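Local coordinates for protein polyphosphate kinase (Porphyromonas gingivalis, PDB 2O8R) that probably catalyses the reversible, magnesium-dependent transfer of the terminal phosphate of ATP onto a growing polyphosphate chain, at residues Glu318-Pro322 with Asp592-Glu596; Asp344-Pro350 with Ser475-Thr481. The protein carries 3 engineered substitutions. All coordinates share one frame; numbering follows the deposited sequence.

In the fold
From the N terminus, the chain passes through its helical N-terminal region and the sheet that ends with strand 294-297, then enters the loop that holds 318-322. Contact 1 closes the longer excursion by packing 318-322 against 592-596, 269 residues on. Contact 2 is nested inside it: strand 345-349, which follows helix 336-342, pairs with strand 474-481 after 124 residues, both in C-terminal domain 1 of the phospholipase D clan. The two contacts meet where strand 595-596, from C-terminal domain 2, runs beside 474-481. There Leu595 O and Ser475 N are probably hydrogen-bonded, and Tyr594 of contact 1 packs on Pro350 of contact 2.

Contact 1 (Glu318-Pro322 with Asp592-Glu596); sequences ETLTP and DMYLE
Met593, a selenomethionine, touches two threonines of 318-322 with the end of its side chain: SE lies 3.3 Å from Thr319 OG1 and 3.9 Å from Thr321 CG2. With CG anti to the backbone N (chi1 -164°) and the next torsion also extended, the chain carries SE across to the loop; a bend about the CG-SE bond then sets CE, also near Thr319 OG1. Met593 runs past Thr319 in the opposite direction but meets Thr321 at about a right angle. Beside it, Tyr594 uses its hydroxyl end: OH is 3.9 Å from Thr321 CB and equally far from Pro322 CD, while Thr321 CG2 stands obliquely to the ring. No hydrogen bond spans the two segments, which bury 180 Å² near the surface. The polar partner of Thr319 OG1 is instead Asp37 OD2. Segment 592-596 belongs to C-terminal domain 2, of the phospholipase D clan, and the side chain of Tyr594 lies about 8 Å from that of His597, a predicted ATP-binding residue. The contact packs the loop leading to helix 328-331 onto the segment that leads into strand 595-596, with helix 35-63 against Glu318 and Met593, and helix 678-691 against Pro322 and Met593.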
loop_
_atom_site.group_PDB
_atom_site.type_symbol
_atom_site.label_atom_id
_atom_site.label_comp_id
_atom_site.label_asym_id
_atom_site.label_seq_id
_atom_site.Cartn_x
_atom_site.Cartn_y
_atom_site.Cartn_z
ATOM N N GLU A 318 -4.590 5.416 -26.316
ATOM C CA GLU A 318 -4.844 4.170 -25.566
ATOM C C GLU A 318 -6.286 3.671 -25.748
ATOM O O GLU A 318 -7.224 4.453 -25.638
ATOM C CB GLU A 318 -4.563 4.383 -24.081
ATOM C CG GLU A 318 -5.445 5.447 -23.424
ATOM C CD GLU A 318 -5.086 5.719 -21.979
ATOM O OE1 GLU A 318 -3.903 5.523 -21.600
ATOM O OE2 GLU A 318 -5.992 6.145 -21.228
ATOM N N THR A 319 -6.469 2.381 -26.015
ATOM C CA THR A 319 -7.818 1.862 -26.263
ATOM C C THR A 319 -8.688 2.077 -25.055
ATOM O O THR A 319 -8.326 1.700 -23.944
ATOM C CB THR A 319 -7.848 0.365 -26.615
ATOM O OG1 THR A 319 -6.935 -0.318 -25.760
ATOM C CG2 THR A 319 -7.432 0.152 -28.082
ATOM N N LEU A 320 -9.831 2.712 -25.282
ATOM C CA LEU A 320 -10.798 2.933 -24.224
ATOM C C LEU A 320 -11.607 1.669 -24.002
ATOM O O LEU A 320 -12.302 1.203 -24.905
ATOM C CB LEU A 320 -11.702 4.111 -24.584
ATOM C CG LEU A 320 -13.127 4.180 -24.039
ATOM C CD1 LEU A 320 -13.158 4.607 -22.578
ATOM C CD2 LEU A 320 -13.923 5.127 -24.900
ATOM N N THR A 321 -11.514 1.108 -22.802
ATOM C CA THR A 321 -12.307 -0.065 -22.474
ATOM C C THR A 321 -13.755 0.335 -22.163
ATOM O O THR A 321 -13.993 1.287 -21.426
ATOM C CB THR A 321 -11.700 -0.841 -21.310
ATOM O OG1 THR A 321 -11.909 -0.107 -20.104
ATOM C CG2 THR A 321 -10.196 -1.075 -21.546
ATOM N N PRO A 322 -14.729 -0.393 -22.733
ATOM C CA PRO A 322 -16.130 -0.006 -22.636
ATOM C C PRO A 322 -16.721 -0.158 -21.242
ATOM O O PRO A 322 -16.127 -0.786 -20.363
ATOM C CB PRO A 322 -16.837 -0.972 -23.594
ATOM C CG PRO A 322 -15.760 -1.585 -24.422
ATOM C CD PRO A 322 -14.574 -1.631 -23.508
ATOM N N ASP A 592 -4.548 -10.663 -26.171
ATOM C CA ASP A 592 -5.091 -9.352 -26.478
ATOM C C ASP A 592 -4.965 -8.542 -25.172
ATOM O O ASP A 592 -4.261 -8.963 -24.244
ATOM C CB ASP A 592 -6.552 -9.507 -26.903
ATOM C CG ASP A 592 -7.066 -8.365 -27.795
ATOM O OD1 ASP A 592 -6.380 -7.338 -27.973
ATOM O OD2 ASP A 592 -8.195 -8.499 -28.322
HETATM N N MSE A 593 -5.644 -7.399 -25.090
HETATM C CA MSE A 593 -5.549 -6.530 -23.916
HETATM C C MSE A 593 -5.970 -7.174 -22.587
HETATM O O MSE A 593 -5.328 -6.945 -21.557
HETATM C CB MSE A 593 -6.354 -5.263 -24.137
HETATM C CG MSE A 593 -5.989 -4.170 -23.162
HETATM SE SE MSE A 593 -7.043 -2.559 -23.385
HETATM C CE MSE A 593 -5.669 -1.281 -22.834
ATOM N N TYR A 594 -7.051 -7.954 -22.608
ATOM C CA TYR A 594 -7.496 -8.667 -21.421
ATOM C C TYR A 594 -6.748 -9.969 -21.335
ATOM O O TYR A 594 -6.459 -10.589 -22.353
ATOM C CB TYR A 594 -8.997 -8.978 -21.459
ATOM C CG TYR A 594 -9.909 -7.788 -21.611
ATOM C CD1 TYR A 594 -9.584 -6.553 -21.069
ATOM C CD2 TYR A 594 -11.119 -7.914 -22.266
ATOM C CE1 TYR A 594 -10.413 -5.485 -21.212
ATOM C CE2 TYR A 594 -11.958 -6.854 -22.403
ATOM C CZ TYR A 594 -11.605 -5.638 -21.884
ATOM O OH TYR A 594 -12.461 -4.573 -22.036
ATOM N N LEU A 595 -6.431 -10.393 -20.121
ATOM C CA LEU A 595 -5.764 -11.666 -19.955
ATOM C C LEU A 595 -6.822 -12.764 -20.043
ATOM O O LEU A 595 -7.771 -12.812 -19.248
ATOM C CB LEU A 595 -4.972 -11.696 -18.650
ATOM C CG LEU A 595 -4.067 -12.889 -18.355
ATOM C CD1 LEU A 595 -2.700 -12.471 -17.825
ATOM C CD2 LEU A 595 -4.747 -13.767 -17.363
ATOM N N GLU A 596 -6.663 -13.615 -21.053
ATOM C CA GLU A 596 -7.606 -14.688 -21.344
ATOM C C GLU A 596 -7.467 -15.799 -20.319
ATOM O O GLU A 596 -6.689 -16.735 -20.482
ATOM C CB GLU A 596 -7.365 -15.218 -22.748
ATOM C CG GLU A 596 -7.798 -14.268 -23.849
ATOM C CD GLU A 596 -9.309 -14.119 -23.948
ATOM O OE1 GLU A 596 -10.043 -15.073 -23.626
ATOM O OE2 GLU A 596 -9.770 -13.039 -24.352
#

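Contact 2 (Asp344-Pro350 with Ser475-Thr481)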
loop_
_atom_site.group_PDB
_atom_site.type_symbol
_atom_site.label_atom_id
_atom_site.label_comp_id
_atom_site.label_asym_id
_atom_site.label_seq_id
_atom_site.Cartn_x
_atom_site.Cartn_y
_atom_site.Cartn_z
ATOM N N ASP A 344 -30.221 -19.494 -12.955
ATOM C CA ASP A 344 -28.773 -19.434 -13.007
ATOM C C ASP A 344 -28.321 -18.229 -13.785
ATOM O O ASP A 344 -28.981 -17.798 -14.723
ATOM C CB ASP A 344 -28.200 -20.664 -13.702
ATOM C CG ASP A 344 -28.316 -21.906 -12.871
ATOM O OD1 ASP A 344 -28.702 -21.792 -11.684
ATOM O OD2 ASP A 344 -28.021 -22.993 -13.413
ATOM N N TYR A 345 -27.171 -17.697 -13.399
ATOM C CA TYR A 345 -26.574 -16.593 -14.117
ATOM C C TYR A 345 -25.095 -16.877 -14.463
ATOM O O TYR A 345 -24.380 -17.582 -13.748
ATOM C CB TYR A 345 -26.772 -15.278 -13.340
ATOM C CG TYR A 345 -28.208 -14.783 -13.325
ATOM C CD1 TYR A 345 -28.653 -13.811 -14.233
ATOM C CD2 TYR A 345 -29.124 -15.288 -12.406
ATOM C CE1 TYR A 345 -29.983 -13.369 -14.224
ATOM C CE2 TYR A 345 -30.441 -14.853 -12.388
ATOM C CZ TYR A 345 -30.866 -13.894 -13.288
ATOM O OH TYR A 345 -32.186 -13.491 -13.237
ATOM N N LEU A 346 -24.662 -16.340 -15.588
ATOM C CA LEU A 346 -23.287 -16.444 -16.014
ATOM C C LEU A 346 -22.776 -15.025 -16.114
ATOM O O LEU A 346 -23.363 -14.197 -16.805
ATOM C CB LEU A 346 -23.250 -17.076 -17.393
ATOM C CG LEU A 346 -22.169 -18.057 -17.785
ATOM C CD1 LEU A 346 -21.960 -19.130 -16.707
ATOM C CD2 LEU A 346 -22.620 -18.666 -19.087
ATOM N N ILE A 347 -21.697 -14.723 -15.414
ATOM C CA ILE A 347 -21.121 -13.391 -15.503
ATOM C C ILE A 347 -19.732 -13.469 -16.103
ATOM O O ILE A 347 -18.855 -14.170 -15.597
ATOM C CB ILE A 347 -21.052 -12.719 -14.136
ATOM C CG1 ILE A 347 -22.456 -12.584 -13.527
ATOM C CG2 ILE A 347 -20.310 -11.392 -14.230
ATOM C CD1 ILE A 347 -23.467 -11.852 -14.395
ATOM N N HIS A 348 -19.551 -12.751 -17.197
ATOM C CA HIS A 348 -18.299 -12.741 -17.917
ATOM C C HIS A 348 -17.620 -11.414 -17.684
ATOM O O HIS A 348 -18.028 -10.380 -18.223
ATOM C CB HIS A 348 -18.553 -12.943 -19.408
ATOM C CG HIS A 348 -19.378 -14.152 -19.716
ATOM N ND1 HIS A 348 -18.871 -15.432 -19.657
ATOM C CD2 HIS A 348 -20.675 -14.275 -20.087
ATOM C CE1 HIS A 348 -19.822 -16.291 -19.974
ATOM N NE2 HIS A 348 -20.924 -15.615 -20.240
ATOM N N VAL A 349 -16.569 -11.430 -16.886
ATOM C CA VAL A 349 -15.948 -10.170 -16.552
ATOM C C VAL A 349 -14.710 -9.870 -17.317
ATOM O O VAL A 349 -13.920 -10.773 -17.599
ATOM C CB VAL A 349 -15.511 -10.031 -15.077
ATOM C CG1 VAL A 349 -16.697 -10.048 -14.152
ATOM C CG2 VAL A 349 -14.433 -11.085 -14.706
ATOM N N PRO A 350 -14.737 -8.689 -17.902
ATOM C CA PRO A 350 -14.532 -7.273 -17.772
ATOM C C PRO A 350 -15.870 -6.760 -18.329
ATOM O O PRO A 350 -16.388 -5.755 -17.858
ATOM C CB PRO A 350 -13.378 -6.978 -18.722
ATOM C CG PRO A 350 -13.019 -8.307 -19.347
ATOM C CD PRO A 350 -14.272 -9.111 -19.225
ATOM N N SER A 475 -9.973 -11.457 -18.075
ATOM C CA SER A 475 -11.215 -12.047 -18.530
ATOM C C SER A 475 -11.433 -13.338 -17.724
ATOM O O SER A 475 -10.540 -14.189 -17.642
ATOM C CB SER A 475 -11.156 -12.296 -20.043
ATOM O OG SER A 475 -12.199 -13.140 -20.499
ATOM N N ASP A 476 -12.607 -13.465 -17.109
ATOM C CA ASP A 476 -12.945 -14.649 -16.315
ATOM C C ASP A 476 -14.440 -14.946 -16.387
ATOM O O ASP A 476 -15.240 -14.092 -16.801
ATOM C CB ASP A 476 -12.565 -14.445 -14.849
ATOM C CG ASP A 476 -11.134 -14.779 -14.564
ATOM O OD1 ASP A 476 -10.680 -15.867 -14.965
ATOM O OD2 ASP A 476 -10.465 -13.950 -13.918
ATOM N N THR A 477 -14.821 -16.141 -15.941
ATOM C CA THR A 477 -16.218 -16.554 -15.996
ATOM C C THR A 477 -16.749 -17.078 -14.650
ATOM O O THR A 477 -16.114 -17.901 -13.977
ATOM C CB THR A 477 -16.410 -17.577 -17.111
ATOM O OG1 THR A 477 -15.972 -16.995 -18.348
ATOM C CG2 THR A 477 -17.868 -17.956 -17.240
ATOM N N THR A 478 -17.913 -16.571 -14.257
ATOM C CA THR A 478 -18.503 -16.898 -12.970
ATOM C C THR A 478 -19.929 -17.420 -13.143
ATOM O O THR A 478 -20.760 -16.783 -13.806
ATOM C CB THR A 478 -18.519 -15.666 -12.055
ATOM O OG1 THR A 478 -17.170 -15.294 -11.738
ATOM C CG2 THR A 478 -19.274 -15.957 -10.769
ATOM N N LEU A 479 -20.189 -18.585 -12.547
ATOM C CA LEU A 479 -21.513 -19.169 -12.486
ATOM C C LEU A 479 -22.149 -18.883 -11.143
ATOM O O LEU A 479 -21.526 -19.067 -10.108
ATOM C CB LEU A 479 -21.427 -20.685 -12.654
ATOM C CG LEU A 479 -22.778 -21.399 -12.581
ATOM C CD1 LEU A 479 -23.648 -20.964 -13.748
ATOM C CD2 LEU A 479 -22.613 -22.909 -12.552
HETATM N N MSE A 480 -23.403 -18.451 -11.158
HETATM C CA MSE A 480 -24.144 -18.256 -9.923
HETATM C C MSE A 480 -25.388 -19.121 -9.972
HETATM O O MSE A 480 -26.233 -18.949 -10.846
HETATM C CB MSE A 480 -24.479 -16.781 -9.741
HETATM C CG MSE A 480 -23.228 -15.951 -9.582
HETATM SE SE MSE A 480 -23.496 -14.027 -9.507
HETATM C CE MSE A 480 -23.890 -13.795 -7.622
ATOM N N THR A 481 -25.487 -20.066 -9.043
ATOM C CA THR A 481 -26.528 -21.096 -9.109
ATOM C C THR A 481 -27.138 -21.368 -7.751
ATOM O O THR A 481 -26.474 -21.223 -6.712
ATOM C CB THR A 481 -25.994 -22.439 -9.683
ATOM O OG1 THR A 481 -27.087 -23.229 -10.150
ATOM C CG2 THR A 481 -25.249 -23.245 -8.624
HETATM O O HOH W 1 -14.680 -12.851 -19.491
#
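Strands 345-349 and 475-481 run antiparallel, their axes 4.8 Å apart at closest approach and 161° between directions, with reciprocal backbone hydrogen bonds at Tyr345-Met480, Ile347-Thr478 and Val349-Asp476. Among these, Ile347 N to Thr478 O is 2.8 Å. The non-hydrogen-bonded pairs Leu346-Leu479 and His348-Thr477 put their side chains on the face packed by helix 636-651. There the leucines cross obliquely with their CD1 methyls 3.9 Å apart, and Thr477 OG1 lies at the edge of the His348 ring, in its plane, 3.5 Å from ND1; that hydroxyl is hydrogen-bonded to Ser598 OG. In this phospholipase D-like domain the second strand is an inner one: 345-349 lies along one edge, and 457-462 and 595-596 pair along the other. On the face bearing Ile347, Ile347 CG1 approaches Met480 SE (a selenomethionine) at 4.4 Å, beside helix 355-365. Further along this face Val349 CG2 packs on Asp476 CB at 3.8 Å. The carboxylate of Asp476 looks beyond the pair: OD1 is hydrogen-bonded to Thr463 OG1 and to ND1 of His597, a predicted ATP-binding residue, so the strand probably helps to position that imidazole. At one end a water donates to Val349 O and Asp476 O and is hydrogen-bonded to Ser475 OG at 2.7 Å. At the other, Thr481 OG1, set anti to its own N (chi1 -160°), donates to Asp344 OD1 at 2.7 Å, arriving 44° out of the carboxylate plane, while Asn483 N is hydrogen-bonded to the same hydroxyl.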